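Local coordinates for mannosylglycerate hydrolase MGH1-like glycoside hydrolase domain-containing protein (Thermus thermophilus HB8, PDB 4WVC) that probably hydrolyses the osmolyte mannosylglycerate to mannose and glycerate, and likewise splits glucosylglycerate into glucose and glycerate, at residues Y28-L33 and R79-G84; H71-E76 and P96-I101; S167-K172 and I295-S300. All blocks are in the same frame, centred on the assembly; numbering follows the deposited sequence.

Contact 1: Y28-L33 and R79-G84; sequences YPYQWL and RDYFPG. With DGY ((2R)-2,3-dihydroxypropanoic acid), chain E.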
loop_
_atom_site.group_PDB
_atom_site.type_symbol
_atom_site.label_atom_id
_atom_site.label_comp_id
_atom_site.label_asym_id
_atom_site.label_seq_id
_atom_site.Cartn_x
_atom_site.Cartn_y
_atom_site.Cartn_z
ATOM N N TYR A 28 8.207 38.424 12.698
ATOM C CA TYR A 28 7.283 37.916 11.684
ATOM C C TYR A 28 5.945 38.639 11.809
ATOM O O TYR A 28 4.963 38.075 12.310
ATOM C CB TYR A 28 7.064 36.421 11.894
ATOM C CG TYR A 28 8.302 35.554 11.754
ATOM C CD1 TYR A 28 9.093 35.588 10.601
ATOM C CD2 TYR A 28 8.649 34.660 12.758
ATOM C CE1 TYR A 28 10.220 34.780 10.484
ATOM C CE2 TYR A 28 9.764 33.843 12.642
ATOM C CZ TYR A 28 10.549 33.912 11.506
ATOM O OH TYR A 28 11.625 33.064 11.409
ATOM N N PRO A 29 5.895 39.907 11.369
ATOM C CA PRO A 29 4.730 40.771 11.601
ATOM C C PRO A 29 3.591 40.621 10.581
ATOM O O PRO A 29 2.909 41.607 10.289
ATOM C CB PRO A 29 5.346 42.175 11.475
ATOM C CG PRO A 29 6.391 42.010 10.419
ATOM C CD PRO A 29 6.921 40.589 10.557
ATOM N N TYR A 30 3.386 39.417 10.038
ATOM C CA TYR A 30 2.444 39.185 8.942
ATOM C C TYR A 30 1.788 37.814 9.128
ATOM O O TYR A 30 2.138 37.080 10.047
ATOM C CB TYR A 30 3.166 39.236 7.586
ATOM C CG TYR A 30 3.905 40.538 7.239
ATOM C CD1 TYR A 30 3.226 41.745 7.110
ATOM C CD2 TYR A 30 5.275 40.536 6.965
ATOM C CE1 TYR A 30 3.892 42.921 6.772
ATOM C CE2 TYR A 30 5.952 41.702 6.620
ATOM C CZ TYR A 30 5.259 42.899 6.527
ATOM O OH TYR A 30 5.935 44.061 6.173
ATOM N N GLN A 31 0.857 37.443 8.267
ATOM C CA GLN A 31 0.321 36.073 8.318
ATOM C C GLN A 31 1.157 35.110 7.479
ATOM O O GLN A 31 1.350 35.347 6.297
ATOM C CB GLN A 31 -1.128 36.019 7.822
ATOM C CG GLN A 31 -1.774 34.675 8.076
ATOM C CD GLN A 31 -3.239 34.684 7.759
ATOM O OE1 GLN A 31 -3.698 35.492 6.972
ATOM N NE2 GLN A 31 -3.991 33.789 8.390
ATOM N N TRP A 32 1.638 34.033 8.097
ATOM C CA TRP A 32 2.315 32.939 7.387
ATOM C C TRP A 32 1.374 31.743 7.189
ATOM O O TRP A 32 0.482 31.467 8.021
ATOM C CB TRP A 32 3.592 32.513 8.109
ATOM C CG TRP A 32 4.850 33.141 7.605
ATOM C CD1 TRP A 32 5.800 32.548 6.814
ATOM C CD2 TRP A 32 5.315 34.456 7.868
ATOM N NE1 TRP A 32 6.819 33.428 6.559
ATOM C CE2 TRP A 32 6.546 34.605 7.197
ATOM C CE3 TRP A 32 4.804 35.544 8.602
ATOM C CZ2 TRP A 32 7.275 35.794 7.235
ATOM C CZ3 TRP A 32 5.534 36.712 8.641
ATOM C CH2 TRP A 32 6.748 36.830 7.964
ATOM N N LEU A 33 1.575 31.045 6.075
ATOM C CA LEU A 33 0.707 29.949 5.664
ATOM C C LEU A 33 0.726 28.749 6.633
ATOM O O LEU A 33 -0.304 28.463 7.263
ATOM C CB LEU A 33 1.065 29.484 4.235
ATOM C CG LEU A 33 0.171 28.436 3.547
ATOM C CD1 LEU A 33 0.376 28.526 2.039
ATOM C CD2 LEU A 33 0.466 27.017 4.011
ATOM N N ARG A 79 8.059 47.962 8.943
ATOM C CA ARG A 79 9.471 48.050 8.544
ATOM C C ARG A 79 10.313 46.947 9.182
ATOM O O ARG A 79 11.511 46.822 8.921
ATOM C CB ARG A 79 10.068 49.411 8.918
ATOM C CG ARG A 79 9.531 50.583 8.091
ATOM C CD ARG A 79 10.327 50.823 6.812
ATOM N NE ARG A 79 9.657 51.821 5.966
ATOM C CZ ARG A 79 9.703 53.145 6.144
ATOM N NH1 ARG A 79 10.403 53.681 7.138
ATOM N NH2 ARG A 79 9.032 53.946 5.318
ATOM N N ASP A 80 9.667 46.129 10.000
ATOM C CA ASP A 80 10.357 45.149 10.819
ATOM C C ASP A 80 10.782 43.897 10.026
ATOM O O ASP A 80 11.577 43.105 10.512
ATOM C CB ASP A 80 9.459 44.729 12.004
ATOM C CG ASP A 80 9.334 45.817 13.090
ATOM O OD1 ASP A 80 10.321 46.524 13.371
ATOM O OD2 ASP A 80 8.247 45.930 13.690
ATOM N N TYR A 81 10.233 43.706 8.830
ATOM C CA TYR A 81 10.482 42.489 8.063
ATOM C C TYR A 81 10.990 42.768 6.665
ATOM O O TYR A 81 10.439 43.598 5.944
ATOM C CB TYR A 81 9.222 41.620 7.983
ATOM C CG TYR A 81 9.454 40.319 7.259
ATOM C CD1 TYR A 81 9.938 39.207 7.943
ATOM C CD2 TYR A 81 9.221 40.204 5.874
ATOM C CE1 TYR A 81 10.171 38.017 7.282
ATOM C CE2 TYR A 81 9.453 39.012 5.207
ATOM C CZ TYR A 81 9.932 37.929 5.912
ATOM O OH TYR A 81 10.168 36.741 5.275
ATOM N N PHE A 82 12.014 42.012 6.276
ATOM C CA PHE A 82 12.501 41.986 4.905
ATOM C C PHE A 82 12.679 40.518 4.426
ATOM O O PHE A 82 13.294 39.707 5.134
ATOM C CB PHE A 82 13.813 42.771 4.837
ATOM C CG PHE A 82 14.475 42.736 3.500
ATOM C CD1 PHE A 82 15.252 41.652 3.143
ATOM C CD2 PHE A 82 14.332 43.789 2.611
ATOM C CE1 PHE A 82 15.869 41.603 1.917
ATOM C CE2 PHE A 82 14.940 43.747 1.375
ATOM C CZ PHE A 82 15.697 42.638 1.019
ATOM N N PRO A 83 12.186 40.185 3.198
ATOM C CA PRO A 83 11.627 41.114 2.200
ATOM C C PRO A 83 10.126 41.286 2.329
ATOM O O PRO A 83 9.397 40.305 2.329
ATOM C CB PRO A 83 12.008 40.475 0.851
ATOM C CG PRO A 83 12.518 39.105 1.161
ATOM C CD PRO A 83 12.321 38.836 2.628
ATOM N N GLY A 84 9.685 42.538 2.457
ATOM C CA GLY A 84 8.259 42.876 2.604
ATOM C C GLY A 84 7.543 43.103 1.275
ATOM O O GLY A 84 8.152 42.942 0.211
HETATM C C1 DGY E . 11.793 34.194 7.122
HETATM O O1 DGY E . 12.751 33.721 7.808
HETATM O O2 DGY E . 11.765 35.347 6.634
HETATM C C2 DGY E . 10.596 33.334 6.862
HETATM O O3 DGY E . 10.915 31.973 7.194
HETATM C C3 DGY E . 10.186 33.452 5.395
HETATM O O4 DGY E . 9.249 32.420 5.052
#
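The glycerate end of the substrate pocket is walled by Trp32 and Tyr81, whose rings meet edge-to-face while each holds a different end of the bound (2R)-2,3-dihydroxypropanoic acid. Trp32 presents its benzo edge to the Tyr81 face: its CH2 sits 3.7 Å above the plane of the Tyr81 ring, displaced toward the rim. The six-membered ring of Trp32 and the Tyr81 ring have centroids 5.2 Å apart and planes at 78°, which identifies the T-shaped arrangement. From this pair, Trp32 NE1 donates to the ligand O4 over 3.0 Å, and the bond is nearly straight at 166°. Tyr81 OH donates to the carboxylate atom O2 of the ligand at 2.5 Å.

The fold is the alpha/alpha toroid expected for glycoside hydrolase family 63, and both segments are connections between its helices; 28-33 runs through the short strand 31-32, whereas the loop 79-84 leads to helix 85-88. No hydrogen bond links the two segments directly; the base of Tyr81 packs on Pro29 and Tyr30 through carbon contacts. A chi1 of -177° turns the Tyr81 ring away from its own backbone nitrogen and sends the hydroxyl to the ligand. Pro29 CD and Tyr30 CE2 both approach Tyr81 CB, at 3.6 and 3.5 Å, and the Tyr30 ring stands nearly perpendicular to that of Tyr81. Pro29 CG in turn covers a face of the Tyr30 ring.

Tyr28 lies at the margin, with CD1 over a face of Trp32 and 4.3 Å from Tyr81 CE1. Its CE1 comes within 3.8 Å of the ligand carboxylate carbon C1, and its OH is hydrogen-bonded to Glu393, the likely proton acceptor, and to Arg198 and Tyr349.

Contact 2: H71-E76 and P96-I101; sequences HIVFHE and PATSGI. With DGY ((2R)-2,3-dihydroxypropanoic acid), chain E.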
loop_
_atom_site.group_PDB
_atom_site.type_symbol
_atom_site.label_atom_id
_atom_site.label_comp_id
_atom_site.label_asym_id
_atom_site.label_seq_id
_atom_site.Cartn_x
_atom_site.Cartn_y
_atom_site.Cartn_z
ATOM N N HIS A 71 2.823 32.187 0.847
ATOM C CA HIS A 71 3.396 31.879 2.154
ATOM C C HIS A 71 3.249 33.001 3.169
ATOM O O HIS A 71 3.257 32.743 4.368
ATOM C CB HIS A 71 4.832 31.328 2.023
ATOM C CG HIS A 71 5.908 32.349 2.082
ATOM N ND1 HIS A 71 5.942 33.453 1.258
ATOM C CD2 HIS A 71 7.036 32.402 2.829
ATOM C CE1 HIS A 71 7.034 34.152 1.514
ATOM N NE2 HIS A 71 7.724 33.528 2.451
ATOM N N ILE A 72 3.135 34.234 2.691
ATOM C CA ILE A 72 2.894 35.380 3.559
ATOM C C ILE A 72 1.768 36.216 2.990
ATOM O O ILE A 72 1.775 36.551 1.791
ATOM C CB ILE A 72 4.129 36.321 3.666
ATOM C CG1 ILE A 72 5.363 35.584 4.181
ATOM C CG2 ILE A 72 3.815 37.498 4.573
ATOM C CD1 ILE A 72 6.679 36.296 3.912
ATOM N N VAL A 73 0.808 36.549 3.845
ATOM C CA VAL A 73 -0.177 37.587 3.553
ATOM C C VAL A 73 0.263 38.842 4.288
ATOM O O VAL A 73 0.262 38.883 5.518
ATOM C CB VAL A 73 -1.596 37.202 3.993
ATOM C CG1 VAL A 73 -2.573 38.302 3.611
ATOM C CG2 VAL A 73 -2.010 35.892 3.341
ATOM N N PHE A 74 0.669 39.849 3.522
ATOM C CA PHE A 74 1.198 41.092 4.078
ATOM C C PHE A 74 0.092 42.041 4.550
ATOM O O PHE A 74 -0.110 43.090 3.957
ATOM C CB PHE A 74 2.061 41.793 3.034
ATOM C CG PHE A 74 3.278 41.019 2.604
ATOM C CD1 PHE A 74 4.286 40.714 3.508
ATOM C CD2 PHE A 74 3.446 40.643 1.266
ATOM C CE1 PHE A 74 5.428 40.026 3.094
ATOM C CE2 PHE A 74 4.582 39.962 0.856
ATOM C CZ PHE A 74 5.575 39.648 1.771
ATOM N N HIS A 75 -0.624 41.677 5.611
ATOM C CA HIS A 75 -1.798 42.436 6.044
ATOM C C HIS A 75 -1.549 43.924 6.363
ATOM O O HIS A 75 -2.266 44.779 5.873
ATOM C CB HIS A 75 -2.457 41.764 7.255
ATOM C CG HIS A 75 -3.324 40.592 6.909
ATOM N ND1 HIS A 75 -2.878 39.287 6.983
ATOM C CD2 HIS A 75 -4.622 40.523 6.531
ATOM C CE1 HIS A 75 -3.855 38.472 6.636
ATOM N NE2 HIS A 75 -4.923 39.198 6.352
ATOM N N GLU A 76 -0.562 44.219 7.202
ATOM C CA GLU A 76 -0.326 45.574 7.677
ATOM C C GLU A 76 1.089 45.999 7.368
ATOM O O GLU A 76 2.023 45.233 7.547
ATOM C CB GLU A 76 -0.543 45.652 9.196
ATOM C CG GLU A 76 -1.989 45.470 9.660
ATOM C CD GLU A 76 -2.132 44.762 11.020
ATOM O OE1 GLU A 76 -1.222 44.002 11.449
ATOM O OE2 GLU A 76 -3.187 44.952 11.670
ATOM N N PRO A 96 -5.070 42.785 0.205
ATOM C CA PRO A 96 -3.715 43.084 0.693
ATOM C C PRO A 96 -2.619 42.358 -0.091
ATOM O O PRO A 96 -2.876 41.318 -0.684
ATOM C CB PRO A 96 -3.748 42.596 2.145
ATOM C CG PRO A 96 -4.783 41.531 2.177
ATOM C CD PRO A 96 -5.758 41.798 1.059
ATOM N N ALA A 97 -1.414 42.906 -0.109
ATOM C CA ALA A 97 -0.292 42.285 -0.838
ATOM C C ALA A 97 0.076 40.909 -0.271
ATOM O O ALA A 97 -0.184 40.632 0.893
ATOM C CB ALA A 97 0.923 43.191 -0.814
ATOM N N THR A 98 0.673 40.056 -1.107
ATOM C CA THR A 98 1.135 38.728 -0.689
ATOM C C THR A 98 2.478 38.422 -1.310
ATOM O O THR A 98 2.935 39.126 -2.212
ATOM C CB THR A 98 0.125 37.623 -1.082
ATOM O OG1 THR A 98 0.147 37.424 -2.490
ATOM C CG2 THR A 98 -1.302 37.994 -0.656
ATOM N N SER A 99 3.130 37.368 -0.829
ATOM C CA SER A 99 4.322 36.870 -1.494
ATOM C C SER A 99 3.906 36.110 -2.754
ATOM O O SER A 99 2.731 35.885 -2.986
ATOM C CB SER A 99 5.082 35.935 -0.570
ATOM O OG SER A 99 4.306 34.792 -0.278
ATOM N N GLY A 100 4.884 35.713 -3.555
ATOM C CA GLY A 100 4.640 35.041 -4.820
ATOM C C GLY A 100 4.949 33.561 -4.764
ATOM O O GLY A 100 4.958 32.908 -5.807
ATOM N N ILE A 101 5.206 33.021 -3.570
ATOM C CA ILE A 101 5.545 31.591 -3.413
ATOM C C ILE A 101 4.628 30.960 -2.380
ATOM O O ILE A 101 3.909 31.680 -1.670
ATOM C CB ILE A 101 7.001 31.395 -2.973
ATOM C CG1 ILE A 101 7.290 32.233 -1.727
ATOM C CG2 ILE A 101 7.975 31.776 -4.091
ATOM C CD1 ILE A 101 8.550 31.804 -1.023
HETATM C C1 DGY E . 11.793 34.194 7.122
HETATM O O1 DGY E . 12.751 33.721 7.808
HETATM O O2 DGY E . 11.765 35.347 6.634
HETATM C C2 DGY E . 10.596 33.334 6.862
HETATM O O3 DGY E . 10.915 31.973 7.194
HETATM C C3 DGY E . 10.186 33.452 5.395
HETATM O O4 DGY E . 9.249 32.420 5.052
#
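His71 and Ser99 meet at one end of a short antiparallel pairing in which the loop 96-101 runs along strand 72-73. His71 ND1 and Ser99 OG are hydrogen-bonded at 2.6 Å, the angle being 152°. His71 N donates chiefly to Ile101 O, at 2.8 Å, and makes a second, weak bond to the same serine oxygen, so side chain and backbone of the histidine are both held by the loop. A chi1 of 64° lets Ser99 do this by placing OG between the serine's own N and carbonyl carbon. On another part of its edge the imidazole approaches the bound glycerate, His71 CD2 lying 3.1 Å from ligand O4.

Both ring faces are packed as well. Ile72 CG1 covers one, and on the opposite face Ile101 CD1 forms a CH-pi contact 3.8 Å from the His71 centroid and only 11° off the normal. Held at its edge and on both faces, the imidazole has little room to rotate.

Further out, the backbone sets the register. Val73 and Thr98 form a single bridge as a non-hydrogen-bonded pair, their CA atoms 4.6 Å apart. Bonds flank it: Ser99 N donates to Ile72 O over 3.1 Å and thereby positions the serine that holds His71. On the other flank Phe74 N donates to Ala97 O at 2.9 Å. Strand 31-32 adjoins strand 72-73 on its other side, with backbone bonds between Gln31 and Val73 and between Leu33 and His71. Phe74 is the centre of an inverse gamma turn. Its ring lies alongside the loop backbone, with Phe74 CE2 3.4 Å from both the carbonyl carbon of Thr98 and Ser99 N.

Contact 3: S167-K172 and I295-S300; sequences SPAWDK and IAVKTS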
loop_
_atom_site.group_PDB
_atom_site.type_symbol
_atom_site.label_atom_id
_atom_site.label_comp_id
_atom_site.label_asym_id
_atom_site.label_seq_id
_atom_site.Cartn_x
_atom_site.Cartn_y
_atom_site.Cartn_z
ATOM N N SER A 167 17.885 24.680 5.410
ATOM C CA SER A 167 18.183 23.249 5.578
ATOM C C SER A 167 19.431 22.892 4.787
ATOM O O SER A 167 19.594 23.325 3.647
ATOM C CB SER A 167 17.024 22.370 5.109
ATOM O OG SER A 167 17.392 21.006 5.151
ATOM N N PRO A 168 20.328 22.104 5.386
ATOM C CA PRO A 168 21.517 21.783 4.600
ATOM C C PRO A 168 21.216 21.027 3.292
ATOM O O PRO A 168 22.047 21.055 2.404
ATOM C CB PRO A 168 22.358 20.937 5.560
ATOM C CG PRO A 168 21.892 21.361 6.928
ATOM C CD PRO A 168 20.427 21.613 6.767
ATOM N N ALA A 169 20.041 20.393 3.155
ATOM C CA ALA A 169 19.659 19.766 1.872
ATOM C C ALA A 169 19.668 20.762 0.693
ATOM O O ALA A 169 19.979 20.380 -0.426
ATOM C CB ALA A 169 18.307 19.086 1.993
ATOM N N TRP A 170 19.333 22.033 0.961
ATOM C CA TRP A 170 19.292 23.058 -0.076
ATOM C C TRP A 170 20.642 23.667 -0.447
ATOM O O TRP A 170 20.719 24.367 -1.468
ATOM C CB TRP A 170 18.330 24.196 0.284
ATOM C CG TRP A 170 17.025 23.790 0.963
ATOM C CD1 TRP A 170 16.369 24.504 1.906
ATOM C CD2 TRP A 170 16.250 22.584 0.763
ATOM N NE1 TRP A 170 15.234 23.848 2.302
ATOM C CE2 TRP A 170 15.131 22.672 1.613
ATOM C CE3 TRP A 170 16.387 21.449 -0.053
ATOM C CZ2 TRP A 170 14.162 21.674 1.682
ATOM C CZ3 TRP A 170 15.413 20.445 0.025
ATOM C CH2 TRP A 170 14.325 20.569 0.880
ATOM N N ASP A 171 21.703 23.418 0.321
ATOM C CA ASP A 171 22.999 24.094 0.046
ATOM C C ASP A 171 23.464 23.939 -1.406
ATOM O O ASP A 171 23.742 24.940 -2.076
ATOM C CB ASP A 171 24.132 23.560 0.923
ATOM C CG ASP A 171 24.011 23.956 2.360
ATOM O OD1 ASP A 171 23.137 24.768 2.744
ATOM O OD2 ASP A 171 24.815 23.396 3.122
ATOM N N LYS A 172 23.578 22.701 -1.885
ATOM C CA LYS A 172 24.088 22.489 -3.248
ATOM C C LYS A 172 23.099 23.005 -4.303
ATOM O O LYS A 172 23.510 23.677 -5.239
ATOM C CB LYS A 172 24.480 21.040 -3.512
ATOM C CG LYS A 172 25.340 20.855 -4.770
ATOM C CD LYS A 172 25.799 19.406 -5.023
ATOM C CE LYS A 172 24.638 18.481 -5.450
ATOM N NZ LYS A 172 24.519 18.305 -6.928
ATOM N N ILE A 295 19.416 14.332 -3.081
ATOM C CA ILE A 295 20.247 15.102 -2.172
ATOM C C ILE A 295 20.492 14.248 -0.939
ATOM O O ILE A 295 19.616 14.099 -0.070
ATOM C CB ILE A 295 19.543 16.398 -1.742
ATOM C CG1 ILE A 295 19.163 17.250 -2.960
ATOM C CG2 ILE A 295 20.427 17.186 -0.754
ATOM C CD1 ILE A 295 18.053 18.251 -2.677
ATOM N N ALA A 296 21.672 13.664 -0.854
ATOM C CA ALA A 296 21.981 12.740 0.228
ATOM C C ALA A 296 22.270 13.473 1.553
ATOM O O ALA A 296 23.391 13.467 2.036
ATOM C CB ALA A 296 23.150 11.844 -0.160
ATOM N N VAL A 297 21.237 14.068 2.141
ATOM C CA VAL A 297 21.347 14.808 3.404
ATOM C C VAL A 297 20.133 14.420 4.245
ATOM O O VAL A 297 18.985 14.665 3.840
ATOM C CB VAL A 297 21.373 16.352 3.188
ATOM C CG1 VAL A 297 21.420 17.111 4.516
ATOM C CG2 VAL A 297 22.549 16.765 2.332
ATOM N N LYS A 298 20.395 13.797 5.391
ATOM C CA LYS A 298 19.346 13.342 6.304
ATOM C C LYS A 298 18.916 14.488 7.215
ATOM O O LYS A 298 19.645 14.862 8.141
ATOM C CB LYS A 298 19.845 12.187 7.190
ATOM C CG LYS A 298 20.437 10.942 6.510
ATOM C CD LYS A 298 21.059 10.081 7.605
ATOM C CE LYS A 298 21.538 8.736 7.154
ATOM N NZ LYS A 298 22.721 8.831 6.258
ATOM N N THR A 299 17.743 15.056 6.941
ATOM C CA THR A 299 17.148 16.089 7.763
ATOM C C THR A 299 15.890 15.543 8.370
ATOM O O THR A 299 15.451 14.455 8.025
ATOM C CB THR A 299 16.802 17.357 6.955
ATOM O OG1 THR A 299 15.669 17.117 6.117
ATOM C CG2 THR A 299 17.975 17.789 6.109
ATOM N N SER A 300 15.276 16.313 9.253
ATOM C CA SER A 300 14.105 15.834 9.942
ATOM C C SER A 300 12.865 15.838 9.056
ATOM O O SER A 300 11.845 15.273 9.444
ATOM C CB SER A 300 13.852 16.665 11.184
ATOM O OG SER A 300 13.562 18.027 10.851
HETATM O O HOH W 1 15.065 19.090 4.306
#
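Ala169 fits against Ile295 and Val297, and the closest approach is Ile295 CG2 to Ala169 O, 3.2 Å. The same CG2 is 4.0 Å from Ala169 CB. A chi1 of -57° sets Ile295 CG2 opposite the residue's own backbone N and facing the alanine. Beside it, Val297 CG1 lies 3.8 Å from Ala169 N and 4.1 Å from Pro168 CB, so one methyl group touches both Pro168 and Ala169.

The Ser167-Thr299 end is more polar and includes a bridging water, 3.1 Å from Ser167 OG and 2.7 Å from Thr299 OG1. Thr299 turns its methyl CG2 to Ser167 OG at 3.4 Å, and its OG1 also receives a weak bond from Ala301 N. The loose margin is at Trp170, where CZ3 only grazes Ile295 CD1 at 4.4 Å, while the indole NE1 bonds to Met164 O. This side chain is about 6 Å from that of Asp165, the likely proton donor, which closely precedes Ser167 in sequence.

The contact thus sets the lead-in to helix 171-175 against the loop that follows strand 293-294. Ile295 is backbone-bonded to Ser286 of the neighbouring strand 283-288, and Lys298 touches helix 313-329.

Contacts 1 and 2 adjoin at the same site: their centres lie 8 Å apart, both reach the bound glycerate, and their segments alternate along the chain, joined by the pairing of strands 31-32 and 72-73. Their chemistry differs. In contact 1 the loops touch through aromatic and proline surfaces, whereas contact 2 relies on backbone and serine-histidine hydrogen bonds, with more buried area (453 against 267 Å²). Contact 3, at 254 Å², is set apart, its centre about 26 Å from that of contact 1. It is mainly aliphatic, with a water bridge at one end. Contacts 2 and 3 are mostly buried, contact 1 partly so, although its four touching aromatic residues, Tyr28, Tyr30, Trp32 and Tyr81, are buried.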